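Local coordinates for sister chromatid cohesion protein (Chaetomium thermophilum, PDB 5T8V) that probably loads the cohesin ring onto chromatin, the chain here being the helical-repeat C-terminal part of the Scc2 loader, at residues V1315-V1320 and R1363-L1367; V1253-F1258 and L1304-T1308. One frame throughout, in Å; residues are numbered along the deposited sequence.

Interaction 1: residues V1315-V1320 and R1363-L1367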
loop_
_atom_site.group_PDB
_atom_site.type_symbol
_atom_site.label_atom_id
_atom_site.label_comp_id
_atom_site.label_asym_id
_atom_site.label_seq_id
_atom_site.Cartn_x
_atom_site.Cartn_y
_atom_site.Cartn_z
ATOM N N VAL A 1315 -4.819 -55.141 28.159
ATOM C CA VAL A 1315 -5.426 -56.313 27.539
ATOM C C VAL A 1315 -4.824 -56.592 26.170
ATOM O O VAL A 1315 -4.919 -57.718 25.672
ATOM C CB VAL A 1315 -6.958 -56.148 27.438
ATOM C CG1 VAL A 1315 -7.562 -55.886 28.815
ATOM C CG2 VAL A 1315 -7.325 -55.038 26.460
ATOM N N ILE A 1316 -4.212 -55.588 25.537
ATOM C CA ILE A 1316 -3.506 -55.824 24.281
ATOM C C ILE A 1316 -2.227 -56.608 24.538
ATOM O O ILE A 1316 -1.944 -57.604 23.862
ATOM C CB ILE A 1316 -3.217 -54.489 23.565
ATOM C CG1 ILE A 1316 -4.496 -53.965 22.905
ATOM C CG2 ILE A 1316 -2.101 -54.655 22.519
ATOM C CD1 ILE A 1316 -4.356 -52.598 22.264
ATOM N N GLU A 1317 -1.431 -56.165 25.515
ATOM C CA GLU A 1317 -0.228 -56.908 25.873
ATOM C C GLU A 1317 -0.559 -58.360 26.180
ATOM O O GLU A 1317 0.168 -59.270 25.766
ATOM C CB GLU A 1317 0.466 -56.260 27.071
ATOM C CG GLU A 1317 1.129 -54.928 26.767
ATOM C CD GLU A 1317 1.964 -54.417 27.927
ATOM O OE1 GLU A 1317 2.618 -53.363 27.777
ATOM O OE2 GLU A 1317 1.969 -55.071 28.990
ATOM N N SER A 1318 -1.658 -58.603 26.897
ATOM C CA SER A 1318 -2.016 -59.987 27.196
ATOM C C SER A 1318 -2.504 -60.720 25.949
ATOM O O SER A 1318 -1.856 -61.664 25.485
ATOM C CB SER A 1318 -3.083 -60.050 28.289
ATOM O OG SER A 1318 -3.379 -61.397 28.621
ATOM N N GLU A 1319 -3.640 -60.290 25.397
ATOM C CA GLU A 1319 -4.271 -61.028 24.305
ATOM C C GLU A 1319 -3.365 -61.102 23.080
ATOM O O GLU A 1319 -3.181 -62.175 22.496
ATOM C CB GLU A 1319 -5.612 -60.382 23.952
ATOM C CG GLU A 1319 -6.723 -60.717 24.937
ATOM C CD GLU A 1319 -7.991 -59.929 24.687
ATOM O OE1 GLU A 1319 -8.088 -59.274 23.629
ATOM O OE2 GLU A 1319 -8.892 -59.962 25.552
ATOM N N VAL A 1320 -2.795 -59.972 22.671
ATOM C CA VAL A 1320 -1.928 -59.949 21.497
ATOM C C VAL A 1320 -0.570 -60.545 21.850
ATOM O O VAL A 1320 0.441 -59.845 21.874
ATOM C CB VAL A 1320 -1.771 -58.519 20.938
ATOM C CG1 VAL A 1320 -1.016 -58.542 19.611
ATOM C CG2 VAL A 1320 -3.134 -57.859 20.760
ATOM N N ARG A 1363 -11.026 -60.665 17.066
ATOM C CA ARG A 1363 -10.994 -59.621 18.083
ATOM C C ARG A 1363 -9.917 -58.587 17.774
ATOM O O ARG A 1363 -10.026 -57.430 18.175
ATOM C CB ARG A 1363 -10.750 -60.224 19.467
ATOM C CG ARG A 1363 -10.710 -59.196 20.589
ATOM C CD ARG A 1363 -10.465 -59.845 21.938
ATOM N NE ARG A 1363 -10.454 -58.861 23.019
ATOM C CZ ARG A 1363 -11.540 -58.407 23.639
ATOM N NH1 ARG A 1363 -12.744 -58.840 23.291
ATOM N NH2 ARG A 1363 -11.422 -57.510 24.610
ATOM N N LEU A 1364 -8.871 -59.023 17.069
ATOM C CA LEU A 1364 -7.761 -58.140 16.724
ATOM C C LEU A 1364 -8.253 -56.783 16.227
ATOM O O LEU A 1364 -7.780 -55.731 16.674
ATOM C CB LEU A 1364 -6.885 -58.824 15.671
ATOM C CG LEU A 1364 -5.698 -58.039 15.112
ATOM C CD1 LEU A 1364 -4.540 -58.978 14.815
ATOM C CD2 LEU A 1364 -6.092 -57.288 13.852
ATOM N N ARG A 1365 -9.213 -56.793 15.300
ATOM C CA ARG A 1365 -9.758 -55.541 14.786
ATOM C C ARG A 1365 -10.455 -54.742 15.878
ATOM O O ARG A 1365 -10.561 -53.515 15.778
ATOM C CB ARG A 1365 -10.727 -55.823 13.642
ATOM C CG ARG A 1365 -10.066 -56.377 12.391
ATOM C CD ARG A 1365 -11.103 -56.766 11.353
ATOM N NE ARG A 1365 -12.022 -57.779 11.863
ATOM C CZ ARG A 1365 -13.095 -58.215 11.213
ATOM N NH1 ARG A 1365 -13.399 -57.728 10.017
ATOM N NH2 ARG A 1365 -13.870 -59.140 11.763
ATOM N N GLN A 1366 -10.951 -55.415 16.917
ATOM C CA GLN A 1366 -11.590 -54.704 18.019
ATOM C C GLN A 1366 -10.583 -53.838 18.767
ATOM O O GLN A 1366 -10.864 -52.673 19.076
ATOM C CB GLN A 1366 -12.251 -55.705 18.967
ATOM C CG GLN A 1366 -13.214 -55.094 19.965
ATOM C CD GLN A 1366 -13.940 -56.147 20.781
ATOM O OE1 GLN A 1366 -13.344 -57.135 21.210
ATOM N NE2 GLN A 1366 -15.235 -55.944 20.995
ATOM N N LEU A 1367 -9.398 -54.385 19.051
ATOM C CA LEU A 1367 -8.390 -53.645 19.800
ATOM C C LEU A 1367 -7.598 -52.690 18.920
ATOM O O LEU A 1367 -7.058 -51.702 19.425
ATOM C CB LEU A 1367 -7.442 -54.617 20.500
ATOM C CG LEU A 1367 -8.124 -55.579 21.475
ATOM C CD1 LEU A 1367 -7.112 -56.552 22.044
ATOM C CD2 LEU A 1367 -8.829 -54.818 22.594
#

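Interaction 2: residues V1253-F1258 and L1304-T1308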
loop_
_atom_site.group_PDB
_atom_site.type_symbol
_atom_site.label_atom_id
_atom_site.label_comp_id
_atom_site.label_asym_id
_atom_site.label_seq_id
_atom_site.Cartn_x
_atom_site.Cartn_y
_atom_site.Cartn_z
ATOM N N VAL A 1253 -14.571 -34.314 24.555
ATOM C CA VAL A 1253 -13.642 -35.363 24.964
ATOM C C VAL A 1253 -14.405 -36.533 25.570
ATOM O O VAL A 1253 -14.124 -37.700 25.270
ATOM C CB VAL A 1253 -12.596 -34.798 25.946
ATOM C CG1 VAL A 1253 -11.640 -35.893 26.407
ATOM C CG2 VAL A 1253 -11.823 -33.656 25.300
ATOM N N SER A 1254 -15.392 -36.241 26.420
ATOM C CA SER A 1254 -16.142 -37.309 27.070
ATOM C C SER A 1254 -16.933 -38.124 26.057
ATOM O O SER A 1254 -17.200 -39.309 26.288
ATOM C CB SER A 1254 -17.072 -36.726 28.133
ATOM O OG SER A 1254 -16.325 -36.111 29.171
ATOM N N GLN A 1255 -17.309 -37.518 24.931
ATOM C CA GLN A 1255 -18.014 -38.255 23.891
ATOM C C GLN A 1255 -17.107 -39.220 23.143
ATOM O O GLN A 1255 -17.607 -40.013 22.338
ATOM C CB GLN A 1255 -18.658 -37.278 22.904
ATOM C CG GLN A 1255 -19.950 -36.646 23.409
ATOM C CD GLN A 1255 -21.162 -37.524 23.163
ATOM O OE1 GLN A 1255 -21.384 -37.999 22.050
ATOM N NE2 GLN A 1255 -21.954 -37.746 24.206
ATOM N N ILE A 1256 -15.797 -39.177 23.391
ATOM C CA ILE A 1256 -14.872 -40.082 22.718
ATOM C C ILE A 1256 -14.606 -41.344 23.531
ATOM O O ILE A 1256 -14.123 -42.338 22.969
ATOM C CB ILE A 1256 -13.543 -39.366 22.408
ATOM C CG1 ILE A 1256 -13.804 -38.033 21.700
ATOM C CG2 ILE A 1256 -12.670 -40.232 21.508
ATOM C CD1 ILE A 1256 -12.586 -37.154 21.546
ATOM N N ASP A 1257 -14.911 -41.337 24.829
ATOM C CA ASP A 1257 -14.735 -42.520 25.664
ATOM C C ASP A 1257 -15.475 -43.699 25.043
ATOM O O ASP A 1257 -16.374 -43.503 24.217
ATOM C CB ASP A 1257 -15.237 -42.259 27.086
ATOM C CG ASP A 1257 -14.433 -43.002 28.133
ATOM O OD1 ASP A 1257 -13.749 -43.984 27.776
ATOM O OD2 ASP A 1257 -14.490 -42.605 29.317
ATOM N N PHE A 1258 -15.119 -44.921 25.431
ATOM C CA PHE A 1258 -15.672 -46.098 24.779
ATOM C C PHE A 1258 -15.667 -47.276 25.739
ATOM O O PHE A 1258 -14.959 -47.286 26.749
ATOM C CB PHE A 1258 -14.890 -46.449 23.510
ATOM C CG PHE A 1258 -13.412 -46.579 23.728
ATOM C CD1 PHE A 1258 -12.593 -45.463 23.686
ATOM C CD2 PHE A 1258 -12.839 -47.815 23.972
ATOM C CE1 PHE A 1258 -11.233 -45.577 23.886
ATOM C CE2 PHE A 1258 -11.479 -47.934 24.173
ATOM C CZ PHE A 1258 -10.676 -46.815 24.129
ATOM N N LEU A 1304 -8.357 -38.857 29.827
ATOM C CA LEU A 1304 -9.048 -39.955 29.158
ATOM C C LEU A 1304 -8.060 -40.999 28.650
ATOM O O LEU A 1304 -8.204 -42.195 28.926
ATOM C CB LEU A 1304 -9.892 -39.414 28.002
ATOM C CG LEU A 1304 -10.418 -40.450 27.003
ATOM C CD1 LEU A 1304 -11.241 -41.526 27.703
ATOM C CD2 LEU A 1304 -11.235 -39.770 25.916
ATOM N N VAL A 1305 -7.051 -40.560 27.895
ATOM C CA VAL A 1305 -6.081 -41.492 27.329
ATOM C C VAL A 1305 -5.427 -42.317 28.429
ATOM O O VAL A 1305 -5.270 -43.537 28.301
ATOM C CB VAL A 1305 -5.040 -40.724 26.490
ATOM C CG1 VAL A 1305 -3.886 -41.627 26.082
ATOM C CG2 VAL A 1305 -5.700 -40.122 25.256
ATOM N N ALA A 1306 -5.038 -41.669 29.530
ATOM C CA ALA A 1306 -4.393 -42.382 30.626
ATOM C C ALA A 1306 -5.364 -43.267 31.398
ATOM O O ALA A 1306 -4.922 -44.188 32.092
ATOM C CB ALA A 1306 -3.728 -41.388 31.580
ATOM N N SER A 1307 -6.669 -43.012 31.296
ATOM C CA SER A 1307 -7.659 -43.822 31.996
ATOM C C SER A 1307 -8.041 -45.070 31.206
ATOM O O SER A 1307 -7.942 -46.189 31.721
ATOM C CB SER A 1307 -8.905 -42.982 32.295
ATOM O OG SER A 1307 -8.608 -41.933 33.202
ATOM N N THR A 1308 -8.475 -44.899 29.954
ATOM C CA THR A 1308 -8.931 -46.036 29.160
ATOM C C THR A 1308 -7.769 -46.749 28.479
ATOM O O THR A 1308 -7.756 -47.985 28.392
ATOM C CB THR A 1308 -9.946 -45.570 28.116
ATOM O OG1 THR A 1308 -10.956 -44.775 28.752
ATOM C CG2 THR A 1308 -10.601 -46.764 27.436
#

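Interaction 1: residues V1315-V1320 and R1363-L1367
Glu1319 and Arg1363 form a salt bridge between the two segments, with OE1 of Glu1319 2.5 Å from NE of Arg1363. That length is very short, and at 2.8 Å resolution its exact value carries little weight. The bond is bent, 132° at the hydrogen, and the carboxylate meets the edge of the guanidinium near its plane, the two planes turned 75° apart. Arg1363 can reach this far because its chain is fully extended to NE, with CG trans to the backbone N (chi1 -180°). Long, charged side chains suit this exposed margin, and OE1 of Glu1319 also lies beside CD1 of Leu1367. Leu1367 points at the other helix: its CD1 lies 3.8 Å from CG1 of Ile1316, the two side chains running past each other in opposite directions. The other methyl of Leu1367, CD2, approaches CG2 of Val1315 at 4.2 Å, while CG2 of Val1320 stands farther off, 4.4 Å from CD1 of Leu1367. An alanine in place of Ile1316 would probably leave CD1 and CB of Leu1367 without their closest apolar partner across this contact and open a gap beside them. The contact thus joins the C-terminal end of helix 1291-1319 to the first turn of helix 1364-1387. Helix 1439-1452 packs against both, through Val1450 on Ile1316 and Met1442 on Leu1364, and Ile1260 from a loop touches Leu1367 and Arg1363.

Interaction 2: residues V1253-F1258 and L1304-T1308
Thr1308 turns its two branches to different partners, the hydroxyl to Asp1257 and the methyl to the ring of Phe1258. With chi1 at -50°, OG1 sits beside the backbone N and CG2 opposite it, which is how one small side chain can serve a polar and an aromatic neighbour together. OG1 of Thr1308 donates to OD1 of Asp1257 over 3.1 Å, arriving on the syn side of the carboxylate but 30° out of its plane. OD1 of Asp1257 also accepts the backbone N of Phe1258 at 2.9 Å, on the anti side and from the opposite face. Two donors therefore grip OD1 and restrain the rotation of the carboxylate. CG2 of Thr1308 lies over one face of the Phe1258 ring near its far end, 3.3 Å from CZ. The ring comes there because CG stands between the backbone N and the carbonyl carbon (chi1 53°), while Ile1256 O meets its edge in plane. The last residues of helix 1243-1254 and the chain that follows pack on the flank of helix 1291-1319, in a protein built of HEAT repeats, one turn separating Leu1304 from Thr1308. Leu1304 sends its methyls in different directions. CD2 of Leu1304 meets CG1 of Val1253 at 3.9 Å and lies 4.2 Å from CB of Ile1256, so one methyl of a branched apolar side chain touches both. CD1 of Leu1304 instead rests against the carboxylate, 3.5 Å from Asp1257 OD1. Ile1256, which is buried, also packs on Ile1279 and Ile1280 of helix 1271-1284 and on Ile1373 and Ile1377 of helix 1364-1387, while Leu1374 of that last helix touches the Phe1258 ring.

In the fold
Helix 1291-1319 is common to both contacts: interaction 2 uses residues 1304-1308 and interaction 1 its C-terminal end. Their centres are about 18 Å apart and their nearest atoms about 7 Å, so they do not touch. Along the chain both segments of interaction 2 come before those of interaction 1, and residues 1321-1362, the whole link between the two segments of interaction 1, are not modelled. Helix 1364-1387 starts in interaction 1 and also packs on Ile1256 and Phe1258 of interaction 2. The shared helix is thereby tied to the chain before it and to the helix after it, joining helices near the C-terminal end of this elongated helical-repeat protein.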